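Local atomic coordinates of trichothecene 15-O-acetyltransferase TRI3 (Fusarium sporotrichioides, PDB entry 3FP0), a protein that transfers an acetyl group to the 15-hydroxyl of trichothecene intermediates, a step in the biosynthesis of fungal mycotoxins such as T-2 toxin. Residues 108-113 with 224-229; 335-340 with 361-366; 435-440 with 475-480. All coordinates share one frame; numbering follows the deposited sequence.

Interaction 1: 108-113 with 224-229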
loop_
_atom_site.group_PDB
_atom_site.type_symbol
_atom_site.label_atom_id
_atom_site.label_comp_id
_atom_site.label_asym_id
_atom_site.label_seq_id
_atom_site.Cartn_x
_atom_site.Cartn_y
_atom_site.Cartn_z
ATOM N N TYR A 108 17.885 11.907 0.607
ATOM C CA TYR A 108 18.121 11.668 2.049
ATOM C C TYR A 108 19.261 12.560 2.535
ATOM O O TYR A 108 20.323 12.575 1.925
ATOM C CB TYR A 108 18.408 10.190 2.410
ATOM C CG TYR A 108 18.513 10.062 3.910
ATOM C CD1 TYR A 108 17.352 10.165 4.711
ATOM C CD2 TYR A 108 19.762 9.975 4.548
ATOM C CE1 TYR A 108 17.419 10.144 6.100
ATOM C CE2 TYR A 108 19.854 9.949 5.945
ATOM C CZ TYR A 108 18.674 10.050 6.712
ATOM O OH TYR A 108 18.743 10.010 8.071
ATOM N N GLU A 109 19.010 13.319 3.600
ATOM C CA GLU A 109 20.057 14.044 4.327
ATOM C C GLU A 109 20.093 13.604 5.792
ATOM O O GLU A 109 19.088 13.668 6.525
ATOM C CB GLU A 109 19.867 15.558 4.252
ATOM C CG GLU A 109 21.094 16.333 4.738
ATOM C CD GLU A 109 20.905 17.841 4.709
ATOM O OE1 GLU A 109 19.765 18.326 4.506
ATOM O OE2 GLU A 109 21.914 18.542 4.875
ATOM N N SER A 110 21.267 13.138 6.204
ATOM C CA SER A 110 21.578 12.863 7.607
ATOM C C SER A 110 21.363 14.116 8.495
ATOM O O SER A 110 21.708 15.232 8.074
ATOM C CB SER A 110 23.030 12.432 7.636
ATOM O OG SER A 110 23.164 11.500 8.626
ATOM N N PRO A 111 20.763 13.963 9.709
ATOM C CA PRO A 111 20.519 15.187 10.512
ATOM C C PRO A 111 21.818 15.912 10.826
ATOM O O PRO A 111 22.836 15.283 11.090
ATOM C CB PRO A 111 19.882 14.652 11.812
ATOM C CG PRO A 111 19.219 13.344 11.369
ATOM C CD PRO A 111 20.255 12.761 10.401
ATOM N N GLU A 112 21.757 17.225 10.731
ATOM C CA GLU A 112 22.879 18.132 10.908
ATOM C C GLU A 112 23.345 18.091 12.365
ATOM O O GLU A 112 24.503 18.335 12.652
ATOM C CB GLU A 112 22.402 19.534 10.447
ATOM C CG GLU A 112 22.986 20.775 11.084
ATOM C CD GLU A 112 22.098 22.022 10.867
ATOM N N SER A 113 22.444 17.735 13.283
ATOM C CA SER A 113 22.800 17.563 14.688
ATOM C C SER A 113 21.777 16.656 15.391
ATOM O O SER A 113 20.687 16.440 14.868
ATOM C CB SER A 113 22.850 18.921 15.393
ATOM O OG SER A 113 21.564 19.526 15.391
ATOM N N GLN A 224 25.781 7.573 10.209
ATOM C CA GLN A 224 26.003 6.122 10.125
ATOM C C GLN A 224 24.791 5.351 9.626
ATOM O O GLN A 224 24.895 4.167 9.371
ATOM C CB GLN A 224 26.415 5.550 11.475
ATOM C CG GLN A 224 27.714 6.126 12.054
ATOM C CD GLN A 224 28.074 5.473 13.379
ATOM O OE1 GLN A 224 27.335 4.604 13.891
ATOM N NE2 GLN A 224 29.206 5.891 13.958
ATOM N N GLU A 225 23.654 6.039 9.491
ATOM C CA GLU A 225 22.437 5.439 8.962
ATOM C C GLU A 225 22.326 5.472 7.451
ATOM O O GLU A 225 21.474 4.783 6.908
ATOM C CB GLU A 225 21.164 6.099 9.574
ATOM C CG GLU A 225 20.692 7.390 8.894
ATOM C CD GLU A 225 21.523 8.633 9.243
ATOM O OE1 GLU A 225 22.565 8.530 9.935
ATOM O OE2 GLU A 225 21.126 9.730 8.823
ATOM N N ILE A 226 23.148 6.266 6.769
ATOM C CA ILE A 226 23.080 6.373 5.307
ATOM C C ILE A 226 23.206 5.012 4.634
ATOM O O ILE A 226 22.446 4.694 3.719
ATOM C CB ILE A 226 24.073 7.420 4.743
ATOM C CG1 ILE A 226 23.601 8.836 5.099
ATOM C CG2 ILE A 226 24.237 7.312 3.182
ATOM C CD1 ILE A 226 24.708 9.906 4.898
ATOM N N LYS A 227 24.137 4.193 5.106
ATOM C CA LYS A 227 24.316 2.859 4.559
ATOM C C LYS A 227 23.092 1.969 4.782
ATOM O O LYS A 227 22.979 0.896 4.173
ATOM C CB LYS A 227 25.556 2.221 5.193
ATOM C CG LYS A 227 25.436 1.880 6.689
ATOM C CD LYS A 227 26.789 1.252 7.139
ATOM C CE LYS A 227 26.960 1.282 8.642
ATOM N NZ LYS A 227 27.110 2.668 9.221
ATOM N N ASN A 228 22.187 2.425 5.667
ATOM C CA ASN A 228 20.931 1.727 5.994
ATOM C C ASN A 228 19.752 1.938 5.033
ATOM O O ASN A 228 18.797 1.180 5.070
ATOM C CB ASN A 228 20.523 2.001 7.459
ATOM C CG ASN A 228 21.483 1.334 8.479
ATOM O OD1 ASN A 228 22.255 0.420 8.128
ATOM N ND2 ASN A 228 21.413 1.766 9.738
ATOM N N LEU A 229 19.824 2.965 4.185
ATOM C CA LEU A 229 18.846 3.170 3.140
ATOM C C LEU A 229 18.809 1.919 2.272
ATOM O O LEU A 229 19.870 1.333 1.985
ATOM C CB LEU A 229 19.239 4.376 2.287
ATOM C CG LEU A 229 19.012 5.795 2.779
ATOM C CD1 LEU A 229 19.901 6.759 1.968
ATOM C CD2 LEU A 229 17.518 6.178 2.653
#
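Two hydroxyls meet one carboxylate oxygen where Y108 and S110 face E225. Y108 OH donates to E225 OE2 in a short bond of 2.5 Å. S110 OG donates to the same E225 OE2 at 2.7 Å. The tyrosine arrives on the anti side of the carboxylate and the serine on the syn side, each somewhat out of its plane. E225 OE2 lies in plane with the Y108 ring, at its edge, while the two flat groups stand nearly perpendicular, at 85°. The glutamate chain is bent: CG sits between the backbone N and the carbonyl carbon (chi1 84°), and the chain bends again at chi2. P111 CD lies close to the same oxygen.

Apolar contacts flank this polar centre. I226 CG1 reaches the ring edge at Y108 CE2, 4.0 Å away. L229 CD1 packs on Y108 CB at 3.8 Å, nearer the tyrosine backbone.

Further out, R86 of helix 71-88 donates from NE to Y108 OH, so the hydroxyl donates to E225 and accepts from R86. E225 OE1 is taken by the backbone N of G223. Strand 105-109 is itself held by backbone bonding of Y108 with V29 of strand 28-32. The contact ties a loop with a short 3-10 turn to the end of a strand in a small antiparallel sheet, far from the substrate site.

Interaction 2: 335-340 with 361-366. With FP0 ((3alpha)-15-hydroxy-12,13-epoxytrichothec-9-en-3-yl acetate), chain C.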
loop_
_atom_site.group_PDB
_atom_site.type_symbol
_atom_site.label_atom_id
_atom_site.label_comp_id
_atom_site.label_asym_id
_atom_site.label_seq_id
_atom_site.Cartn_x
_atom_site.Cartn_y
_atom_site.Cartn_z
ATOM N N SER A 335 -6.626 -7.187 -17.003
ATOM C CA SER A 335 -6.388 -6.343 -15.868
ATOM C C SER A 335 -4.920 -6.478 -15.402
ATOM O O SER A 335 -4.529 -7.507 -14.863
ATOM C CB SER A 335 -7.387 -6.715 -14.768
ATOM O OG SER A 335 -7.161 -5.987 -13.594
ATOM N N PRO A 336 -4.094 -5.447 -15.672
ATOM C CA PRO A 336 -2.753 -5.316 -15.060
ATOM C C PRO A 336 -2.913 -5.316 -13.538
ATOM O O PRO A 336 -3.759 -4.617 -13.038
ATOM C CB PRO A 336 -2.288 -3.946 -15.564
ATOM C CG PRO A 336 -3.056 -3.753 -16.870
ATOM C CD PRO A 336 -4.405 -4.330 -16.579
ATOM N N THR A 337 -2.188 -6.169 -12.819
ATOM C CA THR A 337 -2.355 -6.295 -11.376
ATOM C C THR A 337 -0.980 -6.350 -10.745
ATOM O O THR A 337 -0.105 -7.090 -11.208
ATOM C CB THR A 337 -3.173 -7.540 -10.965
ATOM O OG1 THR A 337 -4.431 -7.513 -11.654
ATOM C CG2 THR A 337 -3.487 -7.530 -9.483
ATOM N N SER A 338 -0.798 -5.570 -9.688
ATOM C CA SER A 338 0.529 -5.375 -9.123
ATOM C C SER A 338 0.886 -6.542 -8.231
ATOM O O SER A 338 0.019 -7.206 -7.653
ATOM C CB SER A 338 0.593 -4.074 -8.320
ATOM O OG SER A 338 -0.343 -4.160 -7.264
ATOM N N VAL A 339 2.179 -6.768 -8.117
ATOM C CA VAL A 339 2.734 -7.839 -7.323
ATOM C C VAL A 339 3.995 -7.324 -6.565
ATOM O O VAL A 339 4.774 -6.500 -7.075
ATOM C CB VAL A 339 2.966 -9.191 -8.153
ATOM C CG1 VAL A 339 1.912 -9.378 -9.325
ATOM C CG2 VAL A 339 4.333 -9.309 -8.720
ATOM N N ASP A 340 4.144 -7.766 -5.324
ATOM C CA ASP A 340 5.358 -7.513 -4.568
ATOM C C ASP A 340 6.569 -8.125 -5.368
ATOM O O ASP A 340 6.559 -9.304 -5.774
ATOM C CB ASP A 340 5.181 -8.089 -3.146
ATOM C CG ASP A 340 6.453 -8.098 -2.347
ATOM O OD1 ASP A 340 7.398 -7.408 -2.724
ATOM O OD2 ASP A 340 6.498 -8.814 -1.325
ATOM N N ALA A 361 1.541 -8.288 -13.196
ATOM C CA ALA A 361 1.127 -9.340 -14.119
ATOM C C ALA A 361 -0.138 -8.873 -14.785
ATOM O O ALA A 361 -0.752 -7.900 -14.352
ATOM C CB ALA A 361 0.869 -10.626 -13.362
ATOM N N VAL A 362 -0.527 -9.540 -15.875
ATOM C CA VAL A 362 -1.784 -9.233 -16.552
ATOM C C VAL A 362 -2.734 -10.417 -16.332
ATOM O O VAL A 362 -2.487 -11.520 -16.830
ATOM C CB VAL A 362 -1.578 -8.935 -18.073
ATOM C CG1 VAL A 362 -2.932 -8.590 -18.775
ATOM C CG2 VAL A 362 -0.538 -7.783 -18.266
ATOM N N VAL A 363 -3.781 -10.184 -15.539
ATOM C CA VAL A 363 -4.880 -11.129 -15.398
ATOM C C VAL A 363 -5.733 -11.104 -16.678
ATOM O O VAL A 363 -6.160 -10.037 -17.123
ATOM C CB VAL A 363 -5.738 -10.796 -14.126
ATOM C CG1 VAL A 363 -7.041 -11.602 -14.088
ATOM C CG2 VAL A 363 -4.911 -11.020 -12.840
ATOM N N ARG A 364 -5.992 -12.283 -17.257
ATOM C CA ARG A 364 -6.850 -12.386 -18.445
ATOM C C ARG A 364 -7.939 -13.450 -18.225
ATOM O O ARG A 364 -7.643 -14.569 -17.779
ATOM C CB ARG A 364 -6.027 -12.771 -19.683
ATOM C CG ARG A 364 -5.121 -11.717 -20.267
ATOM C CD ARG A 364 -4.396 -12.285 -21.508
ATOM N NE ARG A 364 -5.327 -12.936 -22.446
ATOM C CZ ARG A 364 -5.991 -12.306 -23.416
ATOM N NH1 ARG A 364 -5.829 -10.996 -23.597
ATOM N NH2 ARG A 364 -6.836 -12.982 -24.201
ATOM N N ILE A 365 -9.194 -13.091 -18.508
ATOM C CA ILE A 365 -10.301 -14.045 -18.420
ATOM C C ILE A 365 -11.120 -13.934 -19.702
ATOM O O ILE A 365 -11.775 -12.903 -19.942
ATOM C CB ILE A 365 -11.247 -13.830 -17.172
ATOM C CG1 ILE A 365 -10.462 -13.813 -15.845
ATOM C CG2 ILE A 365 -12.390 -14.909 -17.152
ATOM C CD1 ILE A 365 -11.271 -13.392 -14.639
ATOM N N GLU A 366 -11.044 -14.982 -20.525
ATOM C CA GLU A 366 -11.871 -15.138 -21.719
ATOM C C GLU A 366 -13.178 -15.873 -21.372
ATOM O O GLU A 366 -13.341 -16.385 -20.262
ATOM C CB GLU A 366 -11.094 -15.921 -22.796
ATOM C CG GLU A 366 -9.915 -15.139 -23.395
ATOM C CD GLU A 366 -9.128 -15.954 -24.406
ATOM O OE1 GLU A 366 -7.878 -16.037 -24.276
ATOM O OE2 GLU A 366 -9.752 -16.517 -25.334
HETATM C C2 FP0 C . 0.092 1.653 -9.802
HETATM C C6 FP0 C . -0.557 0.777 -7.060
HETATM C C5 FP0 C . 0.881 0.719 -7.688
HETATM C C4 FP0 C . 1.003 -0.392 -8.741
HETATM C C3 FP0 C . 0.583 0.227 -10.104
HETATM C C11 FP0 C . -1.636 0.859 -8.168
HETATM C C10 FP0 C . -2.989 1.345 -7.607
HETATM C C9 FP0 C . -3.126 1.947 -6.390
HETATM C C8 FP0 C . -1.982 2.106 -5.419
HETATM C C12 FP0 C . 1.038 1.920 -8.646
HETATM C C13 FP0 C . 1.303 3.321 -8.181
HETATM O O4 FP0 C . 0.896 -2.241 -11.192
HETATM C C17 FP0 C . -0.240 -1.782 -11.271
HETATM C C18 FP0 C . -1.461 -2.456 -11.840
HETATM O O3 FP0 C . -0.461 -0.479 -10.768
HETATM O O2 FP0 C . 2.299 2.535 -8.898
HETATM O O1 FP0 C . -1.268 1.680 -9.309
HETATM C C14 FP0 C . 2.013 0.524 -6.653
HETATM C C7 FP0 C . -0.666 2.040 -6.176
HETATM C C15 FP0 C . -0.815 -0.531 -6.306
HETATM O O12 FP0 C . -0.359 -0.530 -4.941
HETATM C C16 FP0 C . -4.456 2.468 -5.939
#
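S335, P336 and T337 pair with V363, V362 and A361 in a two-stranded antiparallel sheet beside the bound trichothecene. S335 with V363 is a hydrogen-bonded pair. S335 N donates to V363 O at 2.9 Å, and V363 N donates back to S335 O, also at 2.9 Å. V363 N stands well above the carbonyl plane of S335. T337 with A361 is the next hydrogen-bonded pair, and it is straighter. T337 N reaches A361 O at 2.7 Å with an angle of 163° at the hydrogen, and A361 N meets T337 O in turn.

Between them, P336 and V362 form the non-hydrogen-bonded pair. Proline fits there because that position asks for no N-H toward the partner strand. P336 CA instead makes a CA-H...O contact with A361 O, at 3.3 Å. The strand directions differ by 137°, 43° short of exactly antiparallel, and that departure is the twist of the pair.

S335, T337, A361 and V363 share one face. On it V363 CG2, anti to its carbonyl carbon, crosses toward T337 OG1 at 3.7 Å, a diagonal contact. Y397 of helix 379-401 touches T337 and A361. P336 and V362 point to the other face, where Y255 of helix 246-263 touches both.

The ligand meets the strand 333-340 largely through its 3-acetyl group. P336 O lies 3.4 Å from the acetyl methyl C18 of FP0. S338 CB lies 3.4 Å from the acetyl oxygen O4 of FP0, and S338 OG lies beside C15. The side chain of P336 is about 7 Å from that of H414, which binds 15-deacetylcalonectrin. This is an antiparallel strand pair between helices, with one strand forming part of the wall of the acceptor-substrate pocket.

Interaction 3: 435-440 with 475-480. With FP0 ((3alpha)-15-hydroxy-12,13-epoxytrichothec-9-en-3-yl acetate), chain C.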
loop_
_atom_site.group_PDB
_atom_site.type_symbol
_atom_site.label_atom_id
_atom_site.label_comp_id
_atom_site.label_asym_id
_atom_site.label_seq_id
_atom_site.Cartn_x
_atom_site.Cartn_y
_atom_site.Cartn_z
ATOM N N LEU A 435 -9.650 -2.339 -10.245
ATOM C CA LEU A 435 -8.286 -2.860 -10.086
ATOM C C LEU A 435 -8.225 -3.609 -8.765
ATOM O O LEU A 435 -8.815 -3.148 -7.760
ATOM C CB LEU A 435 -7.267 -1.713 -10.114
ATOM C CG LEU A 435 -5.817 -2.083 -9.738
ATOM C CD1 LEU A 435 -5.245 -3.131 -10.704
ATOM C CD2 LEU A 435 -4.916 -0.860 -9.696
ATOM N N PHE A 436 -7.573 -4.774 -8.765
ATOM C CA PHE A 436 -7.375 -5.547 -7.541
ATOM C C PHE A 436 -5.961 -5.405 -6.973
ATOM O O PHE A 436 -4.976 -5.449 -7.706
ATOM C CB PHE A 436 -7.740 -7.048 -7.747
ATOM C CG PHE A 436 -7.559 -7.913 -6.507
ATOM C CD1 PHE A 436 -8.252 -7.635 -5.326
ATOM C CD2 PHE A 436 -6.709 -9.033 -6.536
ATOM C CE1 PHE A 436 -8.082 -8.418 -4.172
ATOM C CE2 PHE A 436 -6.555 -9.826 -5.389
ATOM C CZ PHE A 436 -7.241 -9.509 -4.197
ATOM N N ILE A 437 -5.877 -5.256 -5.655
ATOM C CA ILE A 437 -4.600 -5.138 -4.954
ATOM C C ILE A 437 -4.555 -6.176 -3.821
ATOM O O ILE A 437 -5.378 -6.139 -2.896
ATOM C CB ILE A 437 -4.356 -3.692 -4.378
ATOM C CG1 ILE A 437 -4.587 -2.627 -5.462
ATOM C CG2 ILE A 437 -2.927 -3.578 -3.767
ATOM C CD1 ILE A 437 -4.908 -1.245 -4.969
ATOM N N SER A 438 -3.575 -7.078 -3.885
ATOM C CA SER A 438 -3.458 -8.136 -2.901
ATOM C C SER A 438 -2.265 -8.000 -1.941
ATOM O O SER A 438 -1.109 -8.130 -2.354
ATOM C CB SER A 438 -3.412 -9.495 -3.592
ATOM O OG SER A 438 -3.518 -10.489 -2.596
ATOM N N ASP A 439 -2.555 -7.777 -0.657
ATOM C CA ASP A 439 -1.509 -7.427 0.350
ATOM C C ASP A 439 -1.077 -8.537 1.337
ATOM O O ASP A 439 -0.005 -8.450 1.945
ATOM C CB ASP A 439 -1.922 -6.164 1.126
ATOM C CG ASP A 439 -1.728 -4.867 0.300
ATOM O OD1 ASP A 439 -1.168 -4.941 -0.830
ATOM O OD2 ASP A 439 -2.138 -3.776 0.765
ATOM N N GLY A 440 -1.907 -9.555 1.521
ATOM C CA GLY A 440 -1.503 -10.689 2.348
ATOM C C GLY A 440 -1.683 -10.429 3.830
ATOM O O GLY A 440 -2.442 -9.546 4.228
ATOM N N TYR A 475 -11.286 5.187 -11.091
ATOM C CA TYR A 475 -11.484 3.740 -11.044
ATOM C C TYR A 475 -11.647 3.227 -9.605
ATOM O O TYR A 475 -11.148 3.820 -8.645
ATOM C CB TYR A 475 -10.365 2.978 -11.774
ATOM C CG TYR A 475 -8.971 3.057 -11.149
ATOM C CD1 TYR A 475 -8.481 1.997 -10.367
ATOM C CD2 TYR A 475 -8.150 4.179 -11.364
ATOM C CE1 TYR A 475 -7.185 2.046 -9.800
ATOM C CE2 TYR A 475 -6.862 4.261 -10.796
ATOM C CZ TYR A 475 -6.380 3.170 -10.027
ATOM O OH TYR A 475 -5.116 3.237 -9.484
ATOM N N LEU A 476 -12.331 2.104 -9.478
ATOM C CA LEU A 476 -12.400 1.421 -8.194
ATOM C C LEU A 476 -11.151 0.581 -7.997
ATOM O O LEU A 476 -10.725 -0.132 -8.923
ATOM C CB LEU A 476 -13.668 0.591 -8.073
ATOM C CG LEU A 476 -15.000 1.351 -8.206
ATOM C CD1 LEU A 476 -16.137 0.392 -7.916
ATOM C CD2 LEU A 476 -15.049 2.537 -7.256
ATOM N N ALA A 477 -10.532 0.717 -6.822
ATOM C CA ALA A 477 -9.425 -0.181 -6.460
ATOM C C ALA A 477 -9.827 -0.952 -5.241
ATOM O O ALA A 477 -10.269 -0.362 -4.243
ATOM C CB ALA A 477 -8.113 0.603 -6.189
ATOM N N ILE A 478 -9.658 -2.266 -5.310
ATOM C CA ILE A 478 -10.076 -3.170 -4.260
ATOM C C ILE A 478 -8.843 -3.795 -3.638
ATOM O O ILE A 478 -8.010 -4.361 -4.347
ATOM C CB ILE A 478 -11.059 -4.286 -4.775
ATOM C CG1 ILE A 478 -12.300 -3.692 -5.452
ATOM C CG2 ILE A 478 -11.475 -5.205 -3.616
ATOM C CD1 ILE A 478 -12.200 -3.598 -6.918
ATOM N N ARG A 479 -8.735 -3.673 -2.309
ATOM C CA ARG A 479 -7.567 -4.136 -1.586
ATOM C C ARG A 479 -7.950 -5.168 -0.546
ATOM O O ARG A 479 -8.840 -4.943 0.281
ATOM C CB ARG A 479 -6.893 -2.947 -0.918
ATOM C CG ARG A 479 -5.524 -3.185 -0.389
ATOM C CD ARG A 479 -4.962 -1.799 -0.037
ATOM N NE ARG A 479 -3.534 -1.875 -0.144
ATOM C CZ ARG A 479 -2.761 -1.197 -0.982
ATOM N NH1 ARG A 479 -1.491 -1.450 -0.909
ATOM N NH2 ARG A 479 -3.213 -0.275 -1.840
ATOM N N LEU A 480 -7.244 -6.278 -0.569
ATOM C CA LEU A 480 -7.449 -7.354 0.393
ATOM C C LEU A 480 -6.260 -7.536 1.313
ATOM O O LEU A 480 -5.138 -7.634 0.840
ATOM C CB LEU A 480 -7.674 -8.686 -0.369
ATOM C CG LEU A 480 -7.835 -9.969 0.484
ATOM C CD1 LEU A 480 -9.167 -9.976 1.155
ATOM C CD2 LEU A 480 -7.638 -11.245 -0.371
HETATM C C2 FP0 C . 0.092 1.653 -9.802
HETATM C C6 FP0 C . -0.557 0.777 -7.060
HETATM C C5 FP0 C . 0.881 0.719 -7.688
HETATM C C4 FP0 C . 1.003 -0.392 -8.741
HETATM C C3 FP0 C . 0.583 0.227 -10.104
HETATM C C11 FP0 C . -1.636 0.859 -8.168
HETATM C C10 FP0 C . -2.989 1.345 -7.607
HETATM C C9 FP0 C . -3.126 1.947 -6.390
HETATM C C8 FP0 C . -1.982 2.106 -5.419
HETATM C C12 FP0 C . 1.038 1.920 -8.646
HETATM C C13 FP0 C . 1.303 3.321 -8.181
HETATM O O4 FP0 C . 0.896 -2.241 -11.192
HETATM C C17 FP0 C . -0.240 -1.782 -11.271
HETATM C C18 FP0 C . -1.461 -2.456 -11.840
HETATM O O3 FP0 C . -0.461 -0.479 -10.768
HETATM O O2 FP0 C . 2.299 2.535 -8.898
HETATM O O1 FP0 C . -1.268 1.680 -9.309
HETATM C C14 FP0 C . 2.013 0.524 -6.653
HETATM C C7 FP0 C . -0.666 2.040 -6.176
HETATM C C15 FP0 C . -0.815 -0.531 -6.306
HETATM O O12 FP0 C . -0.359 -0.530 -4.941
HETATM C C16 FP0 C . -4.456 2.468 -5.939
#
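The guanidinium of R479 lies with one face on I437, whose CG2 sits over its centre, 3.7 Å from R479 CZ. D439 OD2 stands at its edge, near the plane. R479 NE meets D439 OD2 at an unusually short, doubtful 2.5 Å and R479 NH1 meets the same D439 OD2 at 2.9 Å, a side-on salt bridge in which one oxygen takes both nitrogens. The carboxylate and guanidinium planes are 60° apart. A chain extended from CG to NE carries the group this far. The ring of F436 has L480 CB at its edge, 3.8 Å from F436 CE1. Y475 lies beside L435 and points the same way, with Y475 CE1 3.7 Å from L435 CD2.

The side chains stand on a parallel strand pair. L435 O accepts a hydrogen bond from I478 N at 2.7 Å, and the ladder continues through I478 O, I437 O and L480 O to D439 N.

The face bearing L435, I437, A477 and R479 looks toward the ligand. L435 CD2 is 3.6 Å from C10 of FP0. R479 NH2 is about 4.2 Å from O12 of FP0, the 15-hydroxyl, which implies no bond.

D439 OD2 has a second salt-bridge partner in R195. Two arginines round one carboxylate would probably keep D439 ionised. Through its two bonds D439 OD2 holds the R479 guanidinium near the hydroxyl to be acetylated.

Overall arrangement
Interactions 2 and 3 form one neighbourhood. They touch each other, with T337 CG2 3.1 Å from F436 O, and both border the bound trichothecene. Interaction 2 meets mainly its 3-acetyl end, and interaction 3 mainly its ring system and the region of the 15-hydroxyl. They belong to separate sheets, one antiparallel and one mixed, and both rest on backbone ladders. Interaction 3 adds a charged pair and is the most central, about 9 Å from the chain centre. Interaction 1 is buried but peripheral, its centre about 34 Å from that of interaction 3. It has no ladder between its segments and relies on side-chain hydroxyls bound to one carboxylate.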